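PTS system, lactose-specific IIBC components (PDB 3NBM) probably relays a phosphoryl group to lactose during its uptake, as the IIB domain of a phosphoenolpyruvate-dependent phosphotransferase system. Local coordinates at residues 31-36 / 98-103. Residues are numbered along the deposited sequence; the frame is centred on the assembly and turned at random. Where two conformers were deposited one is given.
Sequences NLTEVR and KALQFV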
loop_
_atom_site.group_PDB
_atom_site.type_symbol
_atom_site.label_atom_id
_atom_site.label_comp_id
_atom_site.label_asym_id
_atom_site.label_seq_id
_atom_site.Cartn_x
_atom_site.Cartn_y
_atom_site.Cartn_z
ATOM N N ASN A 31 -4.201 -14.068 3.309
ATOM C CA ASN A 31 -5.041 -15.244 3.179
ATOM C C ASN A 31 -4.360 -16.461 3.813
ATOM O O ASN A 31 -4.973 -17.149 4.625
ATOM C CB ASN A 31 -5.333 -15.529 1.721
ATOM C CG ASN A 31 -6.191 -16.733 1.544
ATOM O OD1 ASN A 31 -7.307 -16.789 2.047
ATOM N ND2 ASN A 31 -5.646 -17.751 0.877
ATOM N N LEU A 32 -3.097 -16.691 3.462
ATOM C CA LEU A 32 -2.380 -17.868 3.939
ATOM C C LEU A 32 -2.139 -17.819 5.446
ATOM O O LEU A 32 -2.140 -18.852 6.121
ATOM C CB LEU A 32 -1.064 -18.040 3.153
ATOM C CG LEU A 32 -1.224 -18.389 1.661
ATOM C CD1 LEU A 32 0.100 -18.377 0.900
ATOM C CD2 LEU A 32 -1.893 -19.769 1.492
ATOM N N THR A 33 -1.906 -16.626 5.970
ATOM C CA THR A 33 -1.643 -16.407 7.384
ATOM C C THR A 33 -2.933 -16.237 8.204
ATOM O O THR A 33 -2.898 -16.290 9.438
ATOM C CB THR A 33 -0.743 -15.170 7.547
ATOM O OG1 THR A 33 0.296 -15.258 6.563
ATOM C CG2 THR A 33 -0.115 -15.104 8.915
ATOM N N GLU A 34 -4.067 -16.078 7.510
ATOM C CA GLU A 34 -5.368 -15.875 8.125
ATOM C C GLU A 34 -5.409 -14.641 9.010
ATOM O O GLU A 34 -5.834 -14.701 10.157
ATOM C CB GLU A 34 -5.820 -17.102 8.898
ATOM C CG GLU A 34 -5.928 -18.325 7.992
ATOM C CD GLU A 34 -6.057 -19.618 8.791
ATOM O OE1 GLU A 34 -7.138 -20.244 8.787
ATOM O OE2 GLU A 34 -5.071 -19.973 9.451
ATOM N N VAL A 35 -4.980 -13.508 8.446
ATOM C CA VAL A 35 -4.975 -12.207 9.114
ATOM C C VAL A 35 -5.956 -11.282 8.366
ATOM O O VAL A 35 -6.152 -11.418 7.130
ATOM C CB VAL A 35 -3.532 -11.631 9.150
ATOM C CG1 VAL A 35 -3.497 -10.220 9.723
ATOM C CG2 VAL A 35 -2.623 -12.528 9.984
ATOM N N ARG A 36 -6.574 -10.357 9.086
ATOM C CA ARG A 36 -7.630 -9.521 8.520
ATOM C C ARG A 36 -7.075 -8.263 7.852
ATOM O O ARG A 36 -7.002 -7.197 8.449
ATOM C CB ARG A 36 -8.673 -9.185 9.568
ATOM C CG ARG A 36 -9.357 -10.440 10.139
ATOM C CD ARG A 36 -10.320 -10.135 11.276
ATOM N NE ARG A 36 -9.639 -9.602 12.453
ATOM C CZ ARG A 36 -9.031 -10.345 13.381
ATOM N NH1 ARG A 36 -9.013 -11.670 13.293
ATOM N NH2 ARG A 36 -8.431 -9.752 14.403
ATOM N N LYS A 98 6.663 -11.671 3.426
ATOM C CA LYS A 98 7.310 -10.388 3.656
ATOM C C LYS A 98 6.370 -9.226 3.370
ATOM O O LYS A 98 6.418 -8.210 4.080
ATOM C CB LYS A 98 8.593 -10.243 2.816
ATOM C CG LYS A 98 9.695 -11.205 3.266
ATOM C CD LYS A 98 10.921 -11.164 2.343
ATOM C CE LYS A 98 11.774 -12.439 2.492
ATOM N NZ LYS A 98 11.116 -13.701 1.945
ATOM N N ALA A 99 5.528 -9.349 2.346
ATOM C CA ALA A 99 4.568 -8.277 2.006
ATOM C C ALA A 99 3.597 -8.056 3.173
ATOM O O ALA A 99 3.341 -6.918 3.549
ATOM C CB ALA A 99 3.846 -8.607 0.700
ATOM N N LEU A 100 3.076 -9.138 3.748
ATOM C CA LEU A 100 2.157 -9.020 4.876
ATOM C C LEU A 100 2.867 -8.408 6.087
ATOM O O LEU A 100 2.342 -7.536 6.774
ATOM C CB LEU A 100 1.600 -10.399 5.243
ATOM C CG LEU A 100 0.647 -10.374 6.433
ATOM C CD1 LEU A 100 -0.648 -9.589 6.087
ATOM C CD2 LEU A 100 0.317 -11.778 6.881
ATOM N N GLN A 101 4.070 -8.899 6.375
ATOM C CA GLN A 101 4.834 -8.350 7.496
ATOM C C GLN A 101 5.106 -6.852 7.329
ATOM O O GLN A 101 4.993 -6.095 8.273
ATOM C CB GLN A 101 6.128 -9.117 7.657
ATOM C CG GLN A 101 6.957 -8.690 8.788
ATOM C CD GLN A 101 8.298 -9.373 8.734
ATOM O OE1 GLN A 101 9.089 -9.211 7.759
ATOM N NE2 GLN A 101 8.578 -10.153 9.767
ATOM N N PHE A 102 5.412 -6.438 6.113
ATOM C CA PHE A 102 5.630 -5.036 5.812
ATOM C C PHE A 102 4.389 -4.198 6.148
ATOM O O PHE A 102 4.495 -3.141 6.750
ATOM C CB PHE A 102 5.998 -4.887 4.334
ATOM C CG PHE A 102 6.226 -3.470 3.897
ATOM C CD1 PHE A 102 7.487 -2.897 3.973
ATOM C CD2 PHE A 102 5.193 -2.718 3.369
ATOM C CE1 PHE A 102 7.690 -1.597 3.544
ATOM C CE2 PHE A 102 5.418 -1.430 2.947
ATOM C CZ PHE A 102 6.667 -0.891 3.024
ATOM N N VAL A 103 3.216 -4.672 5.734
ATOM C CA VAL A 103 1.975 -3.959 6.031
ATOM C C VAL A 103 1.805 -3.792 7.542
ATOM O O VAL A 103 1.601 -2.688 8.050
ATOM C CB VAL A 103 0.764 -4.685 5.413
ATOM C CG1 VAL A 103 -0.545 -4.201 6.058
ATOM C CG2 VAL A 103 0.759 -4.519 3.892
#
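No ring, amide or carboxylate lies where Thr33 and Val35 meet Leu100: the one aromatic group of the two segments, Phe102, turns to the far side of helix 96-105, where it packs on Leu92 and Ile58 and meets the ring of His106 at about 40°. The contact itself is a small one between branched ends, burying 106 Å² in all. The Thr33 and Leu100 side chains meet by their tips across a CA to CA separation of 8.7 Å. One methyl, CD2 of Leu100, does the touching, lying 3.5 Å from Thr33 OG1, with CB and CG2 of Thr33 also within contact. Leu100 sends CG anti to its own backbone N (chi1 179°), and chi2 of 66° leaves CD2 anti to CA, the more extended of the two methyls. Val35 adds a longer apolar approach, CG2 to Leu100 CD2 at 4.3 Å, which rests on one of two conformers and is therefore less certain. Thr33 is the last residue of helix 18-33 and Val35 follows its Schellman end, in which Glu34 takes positive phi and Glu34 N bonds Asn31 O at 3.2 Å. Deeper between the helices, Ala99 packs on Leu22, Ala25 and Ile26. The polar partner of the Thr33 hydroxyl is Gly29 O, one turn back in its own helix. The leucine methyl offers OG1 no conventional hydrogen-bonding partner, so their meeting is van der Waals contact, and the two segments of this parallel alpha/beta domain touch here without any polar link.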